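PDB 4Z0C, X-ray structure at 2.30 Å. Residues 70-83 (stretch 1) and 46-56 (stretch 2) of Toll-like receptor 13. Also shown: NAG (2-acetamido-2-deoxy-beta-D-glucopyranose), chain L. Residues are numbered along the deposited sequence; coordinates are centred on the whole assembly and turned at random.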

# COMPACT_ATOMS: atom_id res chain seq x y z
N SER A 70 33.95 -10.32 12.92
CA SER A 70 34.41 -10.16 14.31
C SER A 70 35.91 -10.28 14.39
O SER A 70 36.47 -10.71 15.40
CB SER A 70 33.74 -11.18 15.23
OG SER A 70 32.32 -11.07 15.18
N ILE A 71 36.57 -9.87 13.31
CA ILE A 71 38.01 -9.97 13.20
C ILE A 71 38.74 -9.12 14.23
O ILE A 71 38.61 -7.90 14.27
CB ILE A 71 38.47 -9.55 11.81
CG1 ILE A 71 37.91 -10.54 10.77
CG2 ILE A 71 39.99 -9.48 11.77
CD1 ILE A 71 37.94 -10.03 9.34
N TRP A 72 39.52 -9.79 15.07
CA TRP A 72 40.30 -9.09 16.09
C TRP A 72 41.77 -9.48 16.00
O TRP A 72 42.61 -8.94 16.72
CB TRP A 72 39.76 -9.41 17.48
CG TRP A 72 39.93 -10.84 17.86
CD1 TRP A 72 39.08 -11.85 17.60
CD2 TRP A 72 41.03 -11.41 18.58
NE1 TRP A 72 39.57 -13.03 18.10
CE2 TRP A 72 40.77 -12.78 18.71
CE3 TRP A 72 42.21 -10.89 19.12
CZ2 TRP A 72 41.64 -13.64 19.36
CZ3 TRP A 72 43.08 -11.75 19.76
CH2 TRP A 72 42.79 -13.11 19.88
N LYS A 73 42.07 -10.42 15.11
CA LYS A 73 43.41 -10.98 15.03
C LYS A 73 43.78 -11.28 13.59
O LYS A 73 43.21 -12.17 12.97
CB LYS A 73 43.50 -12.24 15.89
CG LYS A 73 44.86 -12.91 15.92
CD LYS A 73 44.85 -13.97 17.01
CE LYS A 73 46.11 -14.81 17.02
NZ LYS A 73 46.12 -15.76 15.87
N ILE A 74 44.74 -10.53 13.07
CA ILE A 74 45.21 -10.71 11.70
C ILE A 74 46.69 -11.07 11.79
O ILE A 74 47.53 -10.20 12.08
CB ILE A 74 45.06 -9.41 10.87
CG1 ILE A 74 43.67 -8.80 11.08
CG2 ILE A 74 45.36 -9.68 9.39
CD1 ILE A 74 43.26 -7.79 10.02
N ASP A 75 47.00 -12.34 11.54
CA ASP A 75 48.37 -12.81 11.68
C ASP A 75 49.28 -12.20 10.64
O ASP A 75 48.86 -11.92 9.52
CB ASP A 75 48.44 -14.33 11.54
CG ASP A 75 47.71 -15.07 12.64
OD1 ASP A 75 47.61 -14.53 13.76
OD2 ASP A 75 47.26 -16.21 12.38
N GLU A 76 50.54 -12.00 11.02
CA GLU A 76 51.60 -11.67 10.08
C GLU A 76 51.61 -12.69 8.94
O GLU A 76 51.52 -13.90 9.18
CB GLU A 76 52.95 -11.66 10.79
CG GLU A 76 53.79 -10.42 10.56
CD GLU A 76 54.89 -10.60 9.49
OE1 GLU A 76 54.97 -11.67 8.85
OE2 GLU A 76 55.69 -9.64 9.32
N GLY A 77 51.65 -12.21 7.70
CA GLY A 77 51.56 -13.08 6.54
C GLY A 77 50.16 -13.19 5.95
O GLY A 77 50.00 -13.63 4.81
N ALA A 78 49.14 -12.77 6.71
CA ALA A 78 47.74 -12.95 6.31
C ALA A 78 47.44 -12.71 4.83
O ALA A 78 46.81 -13.54 4.17
CB ALA A 78 46.84 -12.08 7.16
N PHE A 79 47.95 -11.59 4.32
CA PHE A 79 47.69 -11.17 2.95
C PHE A 79 48.83 -11.44 1.95
O PHE A 79 48.93 -10.75 0.92
CB PHE A 79 47.32 -9.68 2.93
CG PHE A 79 46.23 -9.33 3.89
CD1 PHE A 79 44.91 -9.68 3.63
CD2 PHE A 79 46.52 -8.64 5.06
CE1 PHE A 79 43.90 -9.35 4.53
CE2 PHE A 79 45.51 -8.31 5.97
CZ PHE A 79 44.20 -8.65 5.70
N ARG A 80 49.71 -12.39 2.25
CA ARG A 80 50.81 -12.72 1.32
C ARG A 80 50.32 -13.24 -0.03
O ARG A 80 49.32 -13.96 -0.11
CB ARG A 80 51.84 -13.66 1.95
CG ARG A 80 53.08 -12.91 2.44
CD ARG A 80 54.01 -13.72 3.35
NE ARG A 80 55.05 -12.86 3.94
CZ ARG A 80 56.01 -12.26 3.25
NH1 ARG A 80 56.09 -12.42 1.94
NH2 ARG A 80 56.90 -11.49 3.88
N GLY A 81 51.02 -12.87 -1.10
CA GLY A 81 50.64 -13.25 -2.44
C GLY A 81 49.57 -12.37 -3.09
O GLY A 81 49.37 -12.44 -4.30
N LEU A 82 48.91 -11.53 -2.30
CA LEU A 82 47.85 -10.66 -2.81
C LEU A 82 48.39 -9.38 -3.44
O LEU A 82 48.00 -8.27 -3.06
CB LEU A 82 46.84 -10.30 -1.70
CG LEU A 82 46.00 -11.46 -1.16
CD1 LEU A 82 44.85 -10.99 -0.24
CD2 LEU A 82 45.45 -12.25 -2.34
N GLU A 83 49.26 -9.53 -4.43
CA GLU A 83 49.98 -8.39 -4.99
C GLU A 83 49.20 -7.55 -6.01
O GLU A 83 49.68 -6.52 -6.48
CB GLU A 83 51.33 -8.83 -5.55
CG GLU A 83 52.52 -8.27 -4.77
CD GLU A 83 53.09 -9.26 -3.76
OE1 GLU A 83 54.33 -9.30 -3.61
OE2 GLU A 83 52.30 -9.97 -3.09
C1 NAG L . 48.14 -7.30 17.41
C2 NAG L . 46.77 -7.97 17.27
C3 NAG L . 46.02 -8.11 18.59
C4 NAG L . 46.92 -8.58 19.73
C5 NAG L . 48.26 -7.83 19.72
C6 NAG L . 49.23 -8.37 20.77
C7 NAG L . 45.49 -7.78 15.20
C8 NAG L . 44.25 -7.18 14.62
N2 NAG L . 45.94 -7.24 16.33
O3 NAG L . 44.97 -9.03 18.42
O4 NAG L . 46.26 -8.34 20.95
O5 NAG L . 48.87 -7.92 18.45
O6 NAG L . 49.82 -9.58 20.34
O7 NAG L . 46.04 -8.72 14.63
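Stretch 2, residues 46-56: EIQVLPPWSFT

Stretch 2 runs alongside stretch 1 in the same direction, as neighbouring repeats do in a Toll-like receptor. Most of both segments is loop or turn. Each has one short strand, residues 73-74 in stretch 1 and 49-50 in stretch 2, and these pair in parallel. Lys 73 lies beside Val 49 (CA to CA 4.9 Å) and Ile 74 beside Leu 50 (CA to CA 4.6 Å). Together the two stretches bury 996 Å².

A ladder of backbone hydrogen bonds sets the register. Ser 70 N donates to Ile 47 O at 2.8 Å, and Trp 72 N to Gln 48 O at 3.1 Å. Leu 50 then bonds in both directions: its N reaches Lys 73 O at 2.8 Å, and its O receives Asp 75 N at 2.8 Å. Past Asp 75 the hydrogen bonding across the stretches falls to one weak bond, Ser 54 N to Ala 78 O at 3.3 Å.

Leu 50 is the main bump of stretch 2, with the largest covered area of any residue here. It fills a hollow lined by Ile 71, Ile 74, Ala 78 and Phe 79. Leu 50 CD1 lies 3.6 Å from Ile 71 CD1, and Leu 50 CD2 lies 3.5 Å from Phe 79 CZ. Leu 50 CB is 3.9 Å from Ile 74 CG2 and 4.3 Å from Ala 78 CB. Ile 47 also packs against Ile 71, with Ile 47 CG2 3.9 Å from Ile 71 CG1.

Val 49 and Lys 73 share the other face of the sheet. Val 49 CG1 sits 4.1 Å from Lys 73 CB. The lysine is extended until its last torsion, and Lys 73 NZ forms a salt bridge with Asp 75 OD1 at 2.9 Å.

Stretch 1 next folds through a type II turn from Asp 75 to Ala 78. The backbone angles of Gly 77 by themselves call for glycine; a CB here would also meet Pro 52 O. Ala 78 CA approaches Pro 51 O at 3.4 Å in a CA-H...O contact.

Phe 55 is the second large bump. Its CB points toward stretch 1, and the ring lies against Phe 79 and Leu 82, which touch each other. Phe 55 CE2 is 4.1 Å from Phe 79 CD1, and Phe 55 CD2 is 3.7 Å from Leu 82 CD1. At the more exposed margin, Trp 53 turns the end of its side chain back to stretch 1. Arg 80 CB rests over one face of the indole, 3.5 Å from Trp 53 CZ2.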

# COMPACT_ATOMS: atom_id res chain seq x y z
N GLU A 46 30.91 -14.13 10.67
CA GLU A 46 31.42 -14.16 12.04
C GLU A 46 32.89 -14.58 12.09
O GLU A 46 33.34 -15.23 13.05
CB GLU A 46 30.57 -15.10 12.91
CG GLU A 46 29.09 -15.16 12.51
CD GLU A 46 28.31 -16.25 13.24
OE1 GLU A 46 28.81 -16.75 14.28
OE2 GLU A 46 27.21 -16.63 12.76
N ILE A 47 33.64 -14.21 11.05
CA ILE A 47 35.08 -14.45 10.98
C ILE A 47 35.84 -13.74 12.11
O ILE A 47 35.61 -12.56 12.36
CB ILE A 47 35.64 -13.98 9.62
CG1 ILE A 47 34.96 -14.73 8.48
CG2 ILE A 47 37.16 -14.13 9.58
CD1 ILE A 47 35.06 -14.05 7.13
N GLN A 48 36.72 -14.46 12.79
CA GLN A 48 37.40 -13.93 13.96
C GLN A 48 38.91 -13.79 13.77
O GLN A 48 39.51 -12.82 14.22
CB GLN A 48 37.12 -14.79 15.20
CG GLN A 48 35.76 -14.55 15.82
CD GLN A 48 35.64 -15.05 17.25
OE1 GLN A 48 36.37 -15.93 17.67
NE2 GLN A 48 34.70 -14.50 18.00
N VAL A 49 39.54 -14.74 13.08
CA VAL A 49 40.98 -14.63 12.87
C VAL A 49 41.36 -14.77 11.40
O VAL A 49 40.69 -15.47 10.64
CB VAL A 49 41.81 -15.64 13.72
CG1 VAL A 49 41.35 -15.65 15.17
CG2 VAL A 49 41.73 -17.03 13.14
N LEU A 50 42.41 -14.06 11.02
CA LEU A 50 42.96 -14.17 9.68
C LEU A 50 44.35 -14.79 9.79
O LEU A 50 45.32 -14.10 10.10
CB LEU A 50 43.07 -12.79 9.02
CG LEU A 50 41.97 -12.37 8.04
CD1 LEU A 50 40.63 -12.33 8.74
CD2 LEU A 50 42.27 -11.04 7.36
N PRO A 51 44.43 -16.11 9.54
CA PRO A 51 45.66 -16.91 9.59
C PRO A 51 46.69 -16.46 8.55
O PRO A 51 46.34 -15.73 7.62
CB PRO A 51 45.18 -18.34 9.29
CG PRO A 51 43.80 -18.18 8.65
CD PRO A 51 43.24 -16.94 9.27
N PRO A 52 47.96 -16.88 8.73
CA PRO A 52 49.16 -16.52 7.95
C PRO A 52 49.15 -16.68 6.42
O PRO A 52 49.93 -16.01 5.78
CB PRO A 52 50.23 -17.43 8.55
CG PRO A 52 49.84 -17.54 9.96
CD PRO A 52 48.34 -17.58 9.98
N TRP A 53 48.34 -17.55 5.84
CA TRP A 53 48.27 -17.54 4.38
C TRP A 53 46.83 -17.71 3.94
O TRP A 53 46.49 -18.68 3.26
CB TRP A 53 49.17 -18.62 3.75
CG TRP A 53 50.57 -18.15 3.47
CD1 TRP A 53 51.62 -18.08 4.35
CD2 TRP A 53 51.09 -17.68 2.21
NE1 TRP A 53 52.74 -17.60 3.72
CE2 TRP A 53 52.45 -17.35 2.41
CE3 TRP A 53 50.53 -17.50 0.94
CZ2 TRP A 53 53.26 -16.85 1.38
CZ3 TRP A 53 51.34 -17.02 -0.09
CH2 TRP A 53 52.69 -16.71 0.14
N SER A 54 46.00 -16.75 4.33
CA SER A 54 44.56 -16.85 4.17
C SER A 54 44.13 -16.92 2.72
O SER A 54 43.16 -17.59 2.39
CB SER A 54 43.86 -15.70 4.88
OG SER A 54 44.02 -15.78 6.29
N PHE A 55 44.89 -16.30 1.83
CA PHE A 55 44.48 -16.20 0.43
C PHE A 55 45.46 -16.79 -0.59
O PHE A 55 45.58 -16.27 -1.70
CB PHE A 55 44.15 -14.75 0.10
CG PHE A 55 43.10 -14.17 1.00
CD1 PHE A 55 41.75 -14.42 0.76
CD2 PHE A 55 43.45 -13.42 2.13
CE1 PHE A 55 40.78 -13.91 1.60
CE2 PHE A 55 42.47 -12.91 2.97
CZ PHE A 55 41.14 -13.16 2.71
N THR A 56 46.13 -17.88 -0.21
CA THR A 56 47.16 -18.53 -1.04
C THR A 56 46.77 -18.78 -2.50
O THR A 56 47.49 -18.41 -3.42
CB THR A 56 47.62 -19.89 -0.45
OG1 THR A 56 47.95 -19.74 0.93
CG2 THR A 56 48.83 -20.41 -1.21